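Local coordinates for uncharacterized protein (Cricetid herpesvirus 2, PDB 4ZKQ) that binds chemokines as a viral decoy receptor, probably blunting the host's chemokine signalling during infection, at residues T297-T302 with L381-G386. Numbering follows the deposited sequence.
Sequences TDLFQT and LKMESG
Thr302 and Ser385 both hold their hydroxyl between backbone N and carbonyl carbon (chi1 84° and 61°), and from these rotamers the two oxygens meet across the contact. Ser385 OG donates to Thr302 OG1 over 3.0 Å, and OG1 in turn donates to Leu299 O at 2.8 Å, in the carbonyl plane on a lone pair. Leu299 O also accepts from Thr302 N, while Ser385 OG itself receives the backbone N-H of Tyr388. The example illustrates how a loop crossing between two beta sheets, here the one from strand 290-296 to strand 308-315, can be tied by a hydroxyl relay to a hairpin turn, that between strands 378-384 and 388-395. Residues 297-302 begin this loop with an ST turn: Leu299 N donates to Thr297 OG1 at 3.0 Å. The rest of the direct contact is mainly apolar. Leu299 CD2 presses tightly on Met383 CB at 3.5 Å, near the strand backbone, and CD1 lies more loosely beside Ser385 N and OG. Met383 bends at chi3 (67°), which places CE 3.5 Å from Phe300 CZ, an oblique approach to the ring. Tyr354 stacks on that same ring, and Ile330 touches both Phe300 and Met383. Beside the hydroxyl pair, a water weakly joins Thr302 O to Gly386 N.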
loop_
_atom_site.group_PDB
_atom_site.type_symbol
_atom_site.label_atom_id
_atom_site.label_comp_id
_atom_site.label_asym_id
_atom_site.label_seq_id
_atom_site.Cartn_x
_atom_site.Cartn_y
_atom_site.Cartn_z
ATOM N N THR A 297 -10.159 15.302 -16.698
ATOM C CA THR A 297 -8.799 14.993 -16.272
ATOM C C THR A 297 -7.894 14.777 -17.478
ATOM O O THR A 297 -8.336 14.261 -18.504
ATOM C CB THR A 297 -8.760 13.736 -15.370
ATOM O OG1 THR A 297 -7.401 13.406 -15.060
ATOM C CG2 THR A 297 -9.419 12.553 -16.060
ATOM N N ASP A 298 -6.633 15.185 -17.349
ATOM C CA ASP A 298 -5.627 14.935 -18.376
ATOM C C ASP A 298 -4.788 13.716 -18.012
ATOM O O ASP A 298 -3.741 13.482 -18.602
ATOM C CB ASP A 298 -4.719 16.155 -18.554
ATOM C CG ASP A 298 -3.936 16.489 -17.296
ATOM O OD1 ASP A 298 -4.382 16.103 -16.194
ATOM O OD2 ASP A 298 -2.878 17.139 -17.408
ATOM N N LEU A 299 -5.258 12.943 -17.039
ATOM C CA LEU A 299 -4.481 11.836 -16.506
ATOM C C LEU A 299 -4.105 10.824 -17.583
ATOM O O LEU A 299 -2.983 10.323 -17.601
ATOM C CB LEU A 299 -5.256 11.136 -15.384
ATOM C CG LEU A 299 -4.560 9.921 -14.772
ATOM C CD1 LEU A 299 -3.312 10.355 -14.019
ATOM C CD2 LEU A 299 -5.513 9.159 -13.868
ATOM N N PHE A 300 -5.036 10.521 -18.480
ATOM C CA PHE A 300 -4.800 9.467 -19.456
ATOM C C PHE A 300 -3.803 9.891 -20.532
ATOM O O PHE A 300 -3.350 9.058 -21.315
ATOM C CB PHE A 300 -6.122 9.025 -20.083
ATOM C CG PHE A 300 -7.016 8.299 -19.126
ATOM C CD1 PHE A 300 -6.906 6.932 -18.960
ATOM C CD2 PHE A 300 -7.945 8.986 -18.370
ATOM C CE1 PHE A 300 -7.716 6.264 -18.066
ATOM C CE2 PHE A 300 -8.761 8.321 -17.476
ATOM C CZ PHE A 300 -8.644 6.958 -17.326
ATOM N N GLN A 301 -3.444 11.174 -20.547
ATOM C CA GLN A 301 -2.434 11.688 -21.472
ATOM C C GLN A 301 -1.028 11.607 -20.875
ATOM O O GLN A 301 -0.036 11.821 -21.572
ATOM C CB GLN A 301 -2.752 13.136 -21.857
ATOM C CG GLN A 301 -4.180 13.344 -22.339
ATOM C CD GLN A 301 -4.581 12.364 -23.426
ATOM O OE1 GLN A 301 -5.679 11.807 -23.399
ATOM N NE2 GLN A 301 -3.691 12.150 -24.390
ATOM N N THR A 302 -0.956 11.285 -19.586
ATOM C CA THR A 302 0.308 11.134 -18.867
ATOM C C THR A 302 0.787 9.695 -18.807
ATOM O O THR A 302 1.908 9.413 -18.380
ATOM C CB THR A 302 0.175 11.619 -17.413
ATOM O OG1 THR A 302 -0.369 10.562 -16.596
ATOM C CG2 THR A 302 -0.716 12.844 -17.343
ATOM N N LEU A 381 -12.083 8.237 -4.595
ATOM C CA LEU A 381 -11.635 7.704 -5.873
ATOM C C LEU A 381 -10.218 8.163 -6.131
ATOM O O LEU A 381 -9.943 9.360 -6.109
ATOM C CB LEU A 381 -12.548 8.172 -7.010
ATOM C CG LEU A 381 -12.070 7.873 -8.434
ATOM C CD1 LEU A 381 -12.065 6.365 -8.685
ATOM C CD2 LEU A 381 -12.938 8.595 -9.449
ATOM N N LYS A 382 -9.324 7.214 -6.376
ATOM C CA LYS A 382 -7.977 7.552 -6.803
ATOM C C LYS A 382 -7.722 6.940 -8.170
ATOM O O LYS A 382 -8.083 5.795 -8.430
ATOM C CB LYS A 382 -6.931 7.068 -5.799
ATOM C CG LYS A 382 -5.506 7.427 -6.214
ATOM C CD LYS A 382 -4.493 7.215 -5.101
ATOM C CE LYS A 382 -4.345 5.753 -4.749
ATOM N NZ LYS A 382 -3.195 5.531 -3.825
ATOM N N MET A 383 -7.114 7.734 -9.037
ATOM C CA MET A 383 -6.731 7.299 -10.369
ATOM C C MET A 383 -5.277 7.698 -10.561
ATOM O O MET A 383 -4.902 8.838 -10.287
ATOM C CB MET A 383 -7.634 7.929 -11.430
ATOM C CG MET A 383 -9.107 7.553 -11.282
ATOM S SD MET A 383 -10.167 8.211 -12.586
ATOM C CE MET A 383 -9.570 7.307 -14.014
ATOM N N GLU A 384 -4.449 6.755 -10.997
ATOM C CA GLU A 384 -3.013 6.989 -11.059
ATOM C C GLU A 384 -2.353 6.283 -12.233
ATOM O O GLU A 384 -2.725 5.168 -12.605
ATOM C CB GLU A 384 -2.342 6.530 -9.761
ATOM C CG GLU A 384 -2.601 5.072 -9.422
ATOM C CD GLU A 384 -2.137 4.690 -8.029
ATOM O OE1 GLU A 384 -1.050 5.138 -7.620
ATOM O OE2 GLU A 384 -2.858 3.931 -7.346
ATOM N N SER A 385 -1.367 6.964 -12.801
ATOM C CA SER A 385 -0.427 6.373 -13.730
ATOM C C SER A 385 0.872 6.154 -12.981
ATOM O O SER A 385 0.897 6.196 -11.756
ATOM C CB SER A 385 -0.208 7.286 -14.931
ATOM O OG SER A 385 0.329 8.522 -14.505
ATOM N N GLY A 386 1.952 5.940 -13.718
ATOM C CA GLY A 386 3.264 5.819 -13.113
ATOM C C GLY A 386 3.809 7.132 -12.589
ATOM O O GLY A 386 4.645 7.139 -11.684
HETATM O O HOH W 1 3.009 7.088 -16.268
#